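Local coordinates for protein 2-oxo-1,2-dihydroquinoline 8-monooxygenase, oxygenase component (Pseudomonas putida, PDB 1Z02) that probably hydroxylates 2-oxo-1,2-dihydroquinoline at its 8-position as the oxygenase component of a Rieske system, using a [2Fe-2S] cluster and a mononuclear iron, at residues R334-D339 with K343-R348; F171-R176 with V301-N306. All blocks are in the same frame, centred on the assembly; numbering follows the deposited sequence.

Interaction 1: R334-D339 with K343-R348; sequences RVCPTD and KKFQYR
Arg-334, Cys-336 and Phe-345 meet where strand 325-335 runs out and the chain turns back as helix 339-359, making a tight strand-to-helix connection at the end of the next-to-outermost strand of the antiparallel sheet. Phe-345 has CG anti to its backbone N (chi1 -177°), which carries the ring over the end of the strand. Arg-334 CB lies 3.6 Å from the ring centroid and 14° off the normal, a CH-pi contact over the middle of one face. The arginine's extended chain then leaves across the ring, CD passing 4.0 Å from Phe-345 CD1. Cys-336 SG comes in obliquely, 3.7 Å from CD2 of Phe-345, as a sulfur-aromatic contact. Val-197 and His-199 of strand 196-206 also border this ring. An alanine in place of Phe-345 lacks the ring, which would probably leave a gap against Arg-334 CB and the cysteine sulfur without its aromatic neighbour.

Nearer the surface, Asp-339 and Lys-343 run side by side, but OD2 of Asp-339 remains 4.3 Å from NZ of Lys-343, too far for a salt bridge. The hydrogen bond between them is that of the first helical turn: Lys-343 N donates to Asp-339 O at 3.2 Å, from above the carbonyl plane.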
# COMPACT_ATOMS: atom_id res chain seq x y z
N ARG A 334 -0.32 32.64 -25.70
CA ARG A 334 -0.65 33.93 -26.31
C ARG A 334 0.56 34.39 -27.09
O ARG A 334 1.68 34.38 -26.58
CB ARG A 334 -1.01 34.98 -25.26
CG ARG A 334 -1.49 36.28 -25.90
CD ARG A 334 -1.62 37.43 -24.92
NE ARG A 334 -2.10 38.63 -25.61
CZ ARG A 334 -3.31 39.16 -25.43
NH1 ARG A 334 -3.67 40.25 -26.10
NH2 ARG A 334 -4.16 38.61 -24.57
N VAL A 335 0.36 34.79 -28.34
CA VAL A 335 1.47 35.26 -29.16
C VAL A 335 1.87 36.65 -28.69
O VAL A 335 1.06 37.57 -28.66
CB VAL A 335 1.09 35.30 -30.66
CG1 VAL A 335 2.25 35.87 -31.47
CG2 VAL A 335 0.77 33.88 -31.15
N CYS A 336 3.14 36.78 -28.31
CA CYS A 336 3.67 38.04 -27.82
C CYS A 336 4.86 38.45 -28.67
O CYS A 336 5.97 38.00 -28.44
CB CYS A 336 4.09 37.89 -26.36
SG CYS A 336 2.75 37.29 -25.24
N PRO A 337 4.63 39.33 -29.66
CA PRO A 337 5.69 39.81 -30.57
C PRO A 337 6.84 40.56 -29.90
O PRO A 337 8.01 40.24 -30.11
CB PRO A 337 4.92 40.68 -31.56
CG PRO A 337 3.55 40.09 -31.56
CD PRO A 337 3.32 39.83 -30.09
N THR A 338 6.50 41.57 -29.12
CA THR A 338 7.52 42.37 -28.45
C THR A 338 7.71 41.90 -27.01
O THR A 338 6.88 41.16 -26.49
CB THR A 338 7.15 43.87 -28.44
OG1 THR A 338 6.08 44.12 -27.51
CG2 THR A 338 6.70 44.30 -29.82
N ASP A 339 8.77 42.35 -26.35
CA ASP A 339 8.92 41.89 -24.99
C ASP A 339 8.05 42.66 -24.00
O ASP A 339 8.00 42.33 -22.83
CB ASP A 339 10.41 41.81 -24.62
CG ASP A 339 10.94 43.05 -24.02
OD1 ASP A 339 10.63 44.13 -24.48
OD2 ASP A 339 11.73 42.93 -23.08
N LYS A 343 5.74 40.86 -21.06
CA LYS A 343 5.66 41.29 -19.67
C LYS A 343 4.21 41.44 -19.24
O LYS A 343 3.86 41.15 -18.10
CB LYS A 343 6.41 42.61 -19.47
CG LYS A 343 7.89 42.48 -19.78
CD LYS A 343 8.65 43.74 -19.41
CE LYS A 343 10.13 43.58 -19.73
NZ LYS A 343 10.94 44.74 -19.23
N LYS A 344 3.36 41.89 -20.15
CA LYS A 344 1.94 42.04 -19.82
C LYS A 344 1.29 40.69 -19.62
O LYS A 344 0.51 40.51 -18.69
CB LYS A 344 1.22 42.79 -20.92
CG LYS A 344 1.77 44.16 -21.08
CD LYS A 344 0.72 45.11 -21.57
CE LYS A 344 1.14 46.50 -21.20
NZ LYS A 344 0.08 47.48 -21.53
N PHE A 345 1.62 39.76 -20.51
CA PHE A 345 1.09 38.41 -20.46
C PHE A 345 1.57 37.68 -19.20
O PHE A 345 0.79 37.02 -18.52
CB PHE A 345 1.52 37.65 -21.72
CG PHE A 345 0.98 36.25 -21.82
CD1 PHE A 345 -0.34 35.96 -21.47
CD2 PHE A 345 1.78 35.22 -22.31
CE1 PHE A 345 -0.85 34.67 -21.60
CE2 PHE A 345 1.28 33.94 -22.45
CZ PHE A 345 -0.04 33.66 -22.10
N GLN A 346 2.86 37.82 -18.90
CA GLN A 346 3.46 37.19 -17.73
C GLN A 346 2.78 37.73 -16.47
O GLN A 346 2.41 36.99 -15.57
CB GLN A 346 4.97 37.51 -17.68
CG GLN A 346 5.71 37.00 -16.43
CD GLN A 346 5.88 35.50 -16.41
OE1 GLN A 346 5.12 34.77 -15.76
NE2 GLN A 346 6.87 35.01 -17.15
N TYR A 347 2.62 39.05 -16.44
CA TYR A 347 2.00 39.74 -15.31
C TYR A 347 0.53 39.34 -15.11
O TYR A 347 0.10 39.07 -13.99
CB TYR A 347 2.11 41.25 -15.51
CG TYR A 347 1.65 42.06 -14.32
CD1 TYR A 347 2.43 42.12 -13.16
CD2 TYR A 347 0.44 42.75 -14.34
CE1 TYR A 347 2.01 42.85 -12.05
CE2 TYR A 347 0.01 43.48 -13.24
CZ TYR A 347 0.80 43.53 -12.10
OH TYR A 347 0.36 44.24 -11.01
N ARG A 348 -0.24 39.33 -16.20
CA ARG A 348 -1.64 38.96 -16.10
C ARG A 348 -1.81 37.48 -15.78
O ARG A 348 -2.82 37.07 -15.22
CB ARG A 348 -2.38 39.29 -17.39
CG ARG A 348 -3.88 39.24 -17.22
CD ARG A 348 -4.62 39.84 -18.40
NE ARG A 348 -6.05 39.88 -18.14
CZ ARG A 348 -6.63 40.68 -17.25
NH1 ARG A 348 -7.95 40.64 -17.08
NH2 ARG A 348 -5.90 41.54 -16.55

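Interaction 2: F171-R176 with V301-N306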
# COMPACT_ATOMS: atom_id res chain seq x y z
N PHE A 171 -5.95 21.18 -33.53
CA PHE A 171 -6.12 21.81 -34.84
C PHE A 171 -5.61 23.25 -34.76
O PHE A 171 -5.84 23.93 -33.77
CB PHE A 171 -7.59 21.83 -35.25
CG PHE A 171 -8.26 20.48 -35.16
CD1 PHE A 171 -9.10 20.18 -34.09
CD2 PHE A 171 -8.03 19.51 -36.13
CE1 PHE A 171 -9.70 18.93 -33.98
CE2 PHE A 171 -8.63 18.25 -36.03
CZ PHE A 171 -9.47 17.96 -34.95
N ARG A 172 -4.93 23.71 -35.81
CA ARG A 172 -4.37 25.06 -35.84
C ARG A 172 -5.24 26.05 -36.60
O ARG A 172 -5.90 25.69 -37.57
CB ARG A 172 -2.97 25.05 -36.48
CG ARG A 172 -2.01 24.09 -35.81
CD ARG A 172 -0.66 24.08 -36.50
NE ARG A 172 0.05 25.35 -36.39
CZ ARG A 172 1.31 25.55 -36.76
NH1 ARG A 172 1.87 26.74 -36.63
NH2 ARG A 172 2.02 24.54 -37.27
N PHE A 173 -5.22 27.30 -36.13
CA PHE A 173 -5.96 28.41 -36.75
C PHE A 173 -4.93 29.52 -36.98
O PHE A 173 -3.95 29.62 -36.23
CB PHE A 173 -7.06 28.93 -35.83
CG PHE A 173 -8.14 27.93 -35.55
CD1 PHE A 173 -8.04 27.05 -34.48
CD2 PHE A 173 -9.25 27.85 -36.38
CE1 PHE A 173 -9.02 26.09 -34.24
CE2 PHE A 173 -10.24 26.89 -36.15
CZ PHE A 173 -10.13 26.02 -35.08
N PRO A 174 -5.14 30.38 -37.98
CA PRO A 174 -6.26 30.41 -38.93
C PRO A 174 -6.27 29.31 -39.99
O PRO A 174 -7.23 29.20 -40.75
CB PRO A 174 -6.13 31.80 -39.54
CG PRO A 174 -4.66 31.96 -39.62
CD PRO A 174 -4.19 31.47 -38.28
N GLU A 175 -5.22 28.50 -40.05
CA GLU A 175 -5.15 27.43 -41.03
C GLU A 175 -6.47 26.69 -41.23
O GLU A 175 -6.88 26.42 -42.35
CB GLU A 175 -4.05 26.43 -40.65
CG GLU A 175 -4.04 25.18 -41.51
CD GLU A 175 -3.02 24.16 -41.06
OE1 GLU A 175 -3.01 23.04 -41.61
OE2 GLU A 175 -2.23 24.47 -40.15
N ARG A 176 -7.15 26.39 -40.14
CA ARG A 176 -8.40 25.65 -40.23
C ARG A 176 -9.64 26.50 -39.93
O ARG A 176 -10.72 25.97 -39.64
CB ARG A 176 -8.35 24.48 -39.26
CG ARG A 176 -7.14 23.59 -39.35
CD ARG A 176 -7.55 22.17 -39.22
NE ARG A 176 -6.44 21.32 -39.68
CZ ARG A 176 -6.58 20.08 -40.08
NH1 ARG A 176 -5.52 19.36 -40.36
NH2 ARG A 176 -7.78 19.55 -40.26
N VAL A 301 -5.54 15.48 -26.15
CA VAL A 301 -5.16 16.87 -25.92
C VAL A 301 -6.33 17.82 -26.09
O VAL A 301 -6.97 17.85 -27.14
CB VAL A 301 -4.03 17.31 -26.88
CG1 VAL A 301 -3.38 18.58 -26.36
CG2 VAL A 301 -3.00 16.21 -27.03
N LEU A 302 -6.61 18.60 -25.05
CA LEU A 302 -7.71 19.55 -25.05
C LEU A 302 -7.31 20.94 -25.51
O LEU A 302 -6.20 21.40 -25.25
CB LEU A 302 -8.32 19.65 -23.65
CG LEU A 302 -9.42 20.69 -23.47
CD1 LEU A 302 -10.72 20.15 -24.06
CD2 LEU A 302 -9.61 21.01 -21.99
N MET A 303 -8.22 21.60 -26.23
CA MET A 303 -8.01 22.96 -26.69
C MET A 303 -9.26 23.74 -26.35
O MET A 303 -10.36 23.34 -26.73
CB MET A 303 -7.77 23.05 -28.20
CG MET A 303 -7.85 24.49 -28.72
SD MET A 303 -7.15 24.80 -30.36
CE MET A 303 -8.34 23.96 -31.41
N VAL A 304 -9.09 24.85 -25.64
CA VAL A 304 -10.21 25.70 -25.27
C VAL A 304 -9.95 27.07 -25.89
O VAL A 304 -9.28 27.91 -25.29
CB VAL A 304 -10.33 25.87 -23.75
CG1 VAL A 304 -11.70 26.44 -23.41
CG2 VAL A 304 -10.12 24.54 -23.04
N GLU A 305 -10.49 27.28 -27.09
CA GLU A 305 -10.33 28.54 -27.81
C GLU A 305 -10.98 29.69 -27.06
O GLU A 305 -12.01 29.52 -26.41
CB GLU A 305 -10.96 28.43 -29.21
CG GLU A 305 -10.42 27.29 -30.04
CD GLU A 305 -11.20 27.06 -31.31
OE1 GLU A 305 -11.60 25.90 -31.56
OE2 GLU A 305 -11.41 28.04 -32.06
N ASN A 306 -10.36 30.87 -27.16
CA ASN A 306 -10.88 32.07 -26.53
C ASN A 306 -11.06 31.97 -25.01
O ASN A 306 -12.05 32.44 -24.45
CB ASN A 306 -12.21 32.47 -27.18
CG ASN A 306 -12.40 33.96 -27.23
OD1 ASN A 306 -11.53 34.69 -27.72
ND2 ASN A 306 -13.53 34.43 -26.73
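Phe-171 and Phe-173, in the loop leading to strand 196-206, pack against Met-303 and Glu-305 of strand 301-305, an inner strand of the antiparallel sheet. Met-303 and Glu-305 are two residues apart, so both CB atoms point toward the loop.

Met-303 supplies the apolar part through its terminal methyl. The chain is extended to SD and then bends (chi3 71°), which brings CE up to the loop. There CE lies 3.6 Å from Phe-173 CE1, close to the plane of that ring, so the methyl meets an edge and not a face. The same CE is 3.4 Å from Phe-171 O, a van der Waals approach to a backbone carbonyl, while Phe-171 CB is only loosely engaged, 4.5 Å from the methyl.

Glu-305 addresses the ring of Phe-173 differently. Its carboxylate reaches over the rim, OE2 being 3.7 Å above the ring plane and displaced toward the rim, with the two planes 35° apart. OE2 stands over the face in this offset position, whereas OE1 lies beyond the rim, 3.7 Å from Phe-173 CE1.

This buried acid finds its polar partners elsewhere: OE1 forms a salt bridge with Arg-293 of the adjoining strand 293-297, and OE2 accepts a hydrogen bond from Trp-185 NE1. Bonds to both oxygens would be expected to fix the rotation of the carboxylate and to favour its charged form. Phe-173 itself also meets the ring of His-182 at a steep angle.

A loop laid over a central strand in this way covers part of one face of the antiparallel sheet, consistent with the Bet v 1-like catalytic domain of Rieske oxygenases.

How the interactions relate
Interaction 2 and interaction 1 follow one another along the chain: 171-176 and 301-306 pair first, and 334-339 and 343-348 come later. Both reach the same seven-stranded antiparallel sheet, in which strand 313-320 lies between strand 301-305 and strand 325-335. Their centres are 20 Å apart and their nearest atoms about 8 Å, so they do not touch. Interaction 2 is a long-range contact that fastens a distant loop to the inner part of the sheet, whereas interaction 1 is local and sets the start of helix 339-359 against a strand end. Both lie in the catalytic domain, away from the mononuclear iron and the [2Fe-2S] cluster, and neither is touched by another subunit.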